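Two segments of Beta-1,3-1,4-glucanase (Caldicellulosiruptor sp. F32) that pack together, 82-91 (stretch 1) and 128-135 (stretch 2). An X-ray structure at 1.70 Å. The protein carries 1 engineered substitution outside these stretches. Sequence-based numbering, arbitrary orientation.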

# COMPACT_ATOMS: atom_id res chain seq x y z
N THR A 82 -16.21 -5.97 9.66
CA THR A 82 -17.60 -5.55 9.77
C THR A 82 -17.74 -4.10 9.35
O THR A 82 -16.76 -3.34 9.33
CB THR A 82 -18.12 -5.68 11.19
OG1 THR A 82 -17.42 -4.74 12.01
CG2 THR A 82 -17.94 -7.09 11.72
N LYS A 83 -18.99 -3.70 9.05
CA LYS A 83 -19.24 -2.29 8.76
C LYS A 83 -18.92 -1.42 9.97
O LYS A 83 -18.36 -0.32 9.83
CB LYS A 83 -20.67 -2.05 8.29
CG LYS A 83 -20.77 -0.65 7.64
CD LYS A 83 -22.13 -0.28 7.15
CE LYS A 83 -22.10 1.16 6.65
NZ LYS A 83 -21.93 2.16 7.75
N GLN A 84 -19.24 -1.89 11.18
CA GLN A 84 -18.92 -1.10 12.37
C GLN A 84 -17.42 -0.84 12.47
O GLN A 84 -16.99 0.24 12.88
CB GLN A 84 -19.43 -1.82 13.63
CG GLN A 84 -19.32 -0.99 14.89
CD GLN A 84 -19.84 -1.71 16.14
OE1 GLN A 84 -20.25 -2.87 16.08
NE2 GLN A 84 -19.83 -1.01 17.27
N MET A 85 -16.61 -1.82 12.09
CA MET A 85 -15.17 -1.63 12.13
C MET A 85 -14.73 -0.52 11.18
O MET A 85 -13.95 0.35 11.54
CB MET A 85 -14.50 -2.95 11.78
CG MET A 85 -13.00 -2.94 11.86
SD MET A 85 -12.35 -4.52 11.27
CE MET A 85 -13.23 -5.64 12.28
N ILE A 86 -15.23 -0.55 9.95
CA ILE A 86 -14.86 0.49 9.00
C ILE A 86 -15.41 1.84 9.45
O ILE A 86 -14.74 2.88 9.29
CB ILE A 86 -15.33 0.11 7.59
CG1 ILE A 86 -14.79 -1.29 7.21
CG2 ILE A 86 -14.92 1.16 6.57
CD1 ILE A 86 -13.31 -1.45 7.42
N ASP A 87 -16.62 1.86 10.01
CA ASP A 87 -17.16 3.09 10.60
C ASP A 87 -16.22 3.68 11.63
O ASP A 87 -16.04 4.90 11.72
CB ASP A 87 -18.49 2.83 11.29
CG ASP A 87 -19.63 2.45 10.35
OD1 ASP A 87 -19.54 2.58 9.11
OD2 ASP A 87 -20.67 2.03 10.92
N THR A 88 -15.64 2.81 12.47
CA THR A 88 -14.72 3.24 13.51
C THR A 88 -13.46 3.87 12.92
O THR A 88 -13.00 4.90 13.41
CB THR A 88 -14.38 2.03 14.39
OG1 THR A 88 -15.58 1.59 15.06
CG2 THR A 88 -13.34 2.39 15.45
N VAL A 89 -12.93 3.27 11.85
CA VAL A 89 -11.76 3.81 11.16
C VAL A 89 -12.07 5.19 10.57
O VAL A 89 -11.29 6.14 10.74
CB VAL A 89 -11.29 2.82 10.09
CG1 VAL A 89 -10.21 3.44 9.20
CG2 VAL A 89 -10.76 1.53 10.73
N LYS A 90 -13.23 5.32 9.90
CA LYS A 90 -13.63 6.63 9.40
C LYS A 90 -13.77 7.65 10.53
O LYS A 90 -13.30 8.79 10.41
CB LYS A 90 -14.94 6.52 8.63
CG LYS A 90 -15.51 7.86 8.14
CD LYS A 90 -14.81 8.34 6.87
CE LYS A 90 -15.40 9.65 6.34
NZ LYS A 90 -16.85 9.59 6.09
N LYS A 91 -14.45 7.28 11.62
CA LYS A 91 -14.69 8.22 12.71
C LYS A 91 -13.39 8.75 13.30
O LYS A 91 -13.36 9.88 13.82
CB LYS A 91 -15.54 7.54 13.79
CG LYS A 91 -15.73 8.35 15.05
CD LYS A 91 -16.83 7.73 15.91
CE LYS A 91 -16.78 8.22 17.35
NZ LYS A 91 -16.80 9.70 17.44
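Stretch 2 (128-135) YAMKNKMY

Stretch 2 follows the helix of 83-91 in the same sequence order: the nearest CA pairs run K83-Y128 (5.2 Å), I86-A129 (6.3 Å) and D87-N132 (6.8 Å). It enters as helix at Y128 (phi/psi -55/-43), and by N132 (-88/9) the chain has left helical geometry; K133 is left-handed (57/35) and M134 extended (-94/153). Together the two stretches bury 552 Å².

Y128 points its CB toward stretch 1. With chi1 m (-61°) and chi2 -26°, its ring lies with one face against the start of the helix, T82 C standing 3.5 Å from Y128 CE2. K83 CB is 4.1 Å from the centroid of the Y128 ring and 28° off the normal, a CH-pi contact. The CA-to-CB bond of T82 points away from stretch 2, and its chi1 p rotamer (67°) serves the N-cap: M85 N donates to T82 OG1 at 3.0 Å.

N132 is the polar centre. Its m rotamer (-82°) with chi2 -71° brings N132 ND2 to D87 OD1 at 2.8 Å, with a nearly straight N-H...O angle of 165°, and N132 ND2 also donates to Y128 O at 3.1 Å. D87 OD1 is shared, since K83, extended t,t,t before an m turn at chi4, places K83 NZ 2.8 Å from D87 OD1 in a salt bridge one helical turn along. K90 bends at chi2 (80°, p) and sets K90 NZ 2.6 Å from N132 O, a hydrogen bond to the backbone; one water accepts from K90 NZ (3.1 Å) and donates to N132 OD1 (2.9 Å), linking the two side chains as well.

Beside this polar cluster, on the buried side, lies an apolar group. I86, m,m and toward stretch 2, places I86 CG1 3.8 Å from Y128 CB, and I86 CG2 4.2 Å from A129 CB and 3.9 Å from M134 SD. M134 (m,t,p) carries M134 CE to 4.2 Å from V89 CG1, while M134 CG packs 3.6 Å from K90 CD.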

# COMPACT_ATOMS: atom_id res chain seq x y z
N TYR A 128 -18.58 -1.46 2.54
CA TYR A 128 -18.55 -0.83 3.85
C TYR A 128 -17.87 0.53 3.76
O TYR A 128 -18.32 1.50 4.38
CB TYR A 128 -17.78 -1.64 4.90
CG TYR A 128 -18.26 -3.04 5.24
CD1 TYR A 128 -19.58 -3.43 5.10
CD2 TYR A 128 -17.35 -3.97 5.74
CE1 TYR A 128 -19.98 -4.73 5.42
CE2 TYR A 128 -17.75 -5.25 6.07
CZ TYR A 128 -19.04 -5.63 5.92
OH TYR A 128 -19.38 -6.93 6.27
N ALA A 129 -16.75 0.58 3.03
CA ALA A 129 -15.96 1.80 2.91
C ALA A 129 -16.63 2.82 2.00
O ALA A 129 -16.61 4.03 2.28
CB ALA A 129 -14.57 1.46 2.40
N MET A 130 -17.22 2.37 0.90
CA MET A 130 -17.95 3.30 0.03
C MET A 130 -19.11 3.94 0.78
O MET A 130 -19.42 5.12 0.56
CB MET A 130 -18.46 2.58 -1.22
CG MET A 130 -17.36 1.98 -2.08
SD MET A 130 -16.36 3.20 -2.98
CE MET A 130 -17.53 3.87 -4.12
N LYS A 131 -19.80 3.19 1.64
CA LYS A 131 -20.90 3.77 2.39
C LYS A 131 -20.42 4.89 3.29
O LYS A 131 -21.18 5.83 3.58
CB LYS A 131 -21.62 2.70 3.19
CG LYS A 131 -22.50 1.83 2.32
CD LYS A 131 -23.17 0.71 3.14
CE LYS A 131 -24.37 0.09 2.41
NZ LYS A 131 -23.98 -0.73 1.23
N ASN A 132 -19.17 4.82 3.72
CA ASN A 132 -18.53 5.86 4.52
C ASN A 132 -17.87 6.93 3.66
O ASN A 132 -17.18 7.79 4.20
CB ASN A 132 -17.50 5.23 5.45
CG ASN A 132 -18.13 4.67 6.73
OD1 ASN A 132 -18.58 5.42 7.61
ND2 ASN A 132 -18.17 3.36 6.84
N LYS A 133 -18.10 6.90 2.35
CA LYS A 133 -17.56 7.91 1.42
C LYS A 133 -16.03 7.99 1.49
O LYS A 133 -15.45 9.06 1.28
CB LYS A 133 -18.20 9.28 1.68
CG LYS A 133 -19.74 9.28 1.44
CD LYS A 133 -20.32 10.67 1.56
CE LYS A 133 -21.84 10.64 1.48
NZ LYS A 133 -22.45 11.97 1.75
N MET A 134 -15.37 6.85 1.70
CA MET A 134 -13.92 6.78 1.83
C MET A 134 -13.31 6.46 0.48
O MET A 134 -13.96 5.87 -0.39
CB MET A 134 -13.52 5.71 2.84
CG MET A 134 -14.00 6.02 4.22
SD MET A 134 -13.63 4.68 5.35
CE MET A 134 -11.90 5.06 5.67
N TYR A 135 -12.07 6.90 0.28
CA TYR A 135 -11.28 6.37 -0.81
C TYR A 135 -10.89 4.93 -0.48
O TYR A 135 -10.70 4.58 0.69
CB TYR A 135 -10.04 7.24 -1.05
CG TYR A 135 -10.41 8.62 -1.53
CD1 TYR A 135 -10.76 9.61 -0.64
CD2 TYR A 135 -10.41 8.92 -2.88
CE1 TYR A 135 -11.11 10.88 -1.08
CE2 TYR A 135 -10.78 10.15 -3.33
CZ TYR A 135 -11.11 11.14 -2.44
OH TYR A 135 -11.47 12.36 -2.94
O HOH W 1 -22.35 4.88 6.68
O HOH W 2 -18.09 6.62 10.78
O HOH W 3 -19.32 8.16 7.22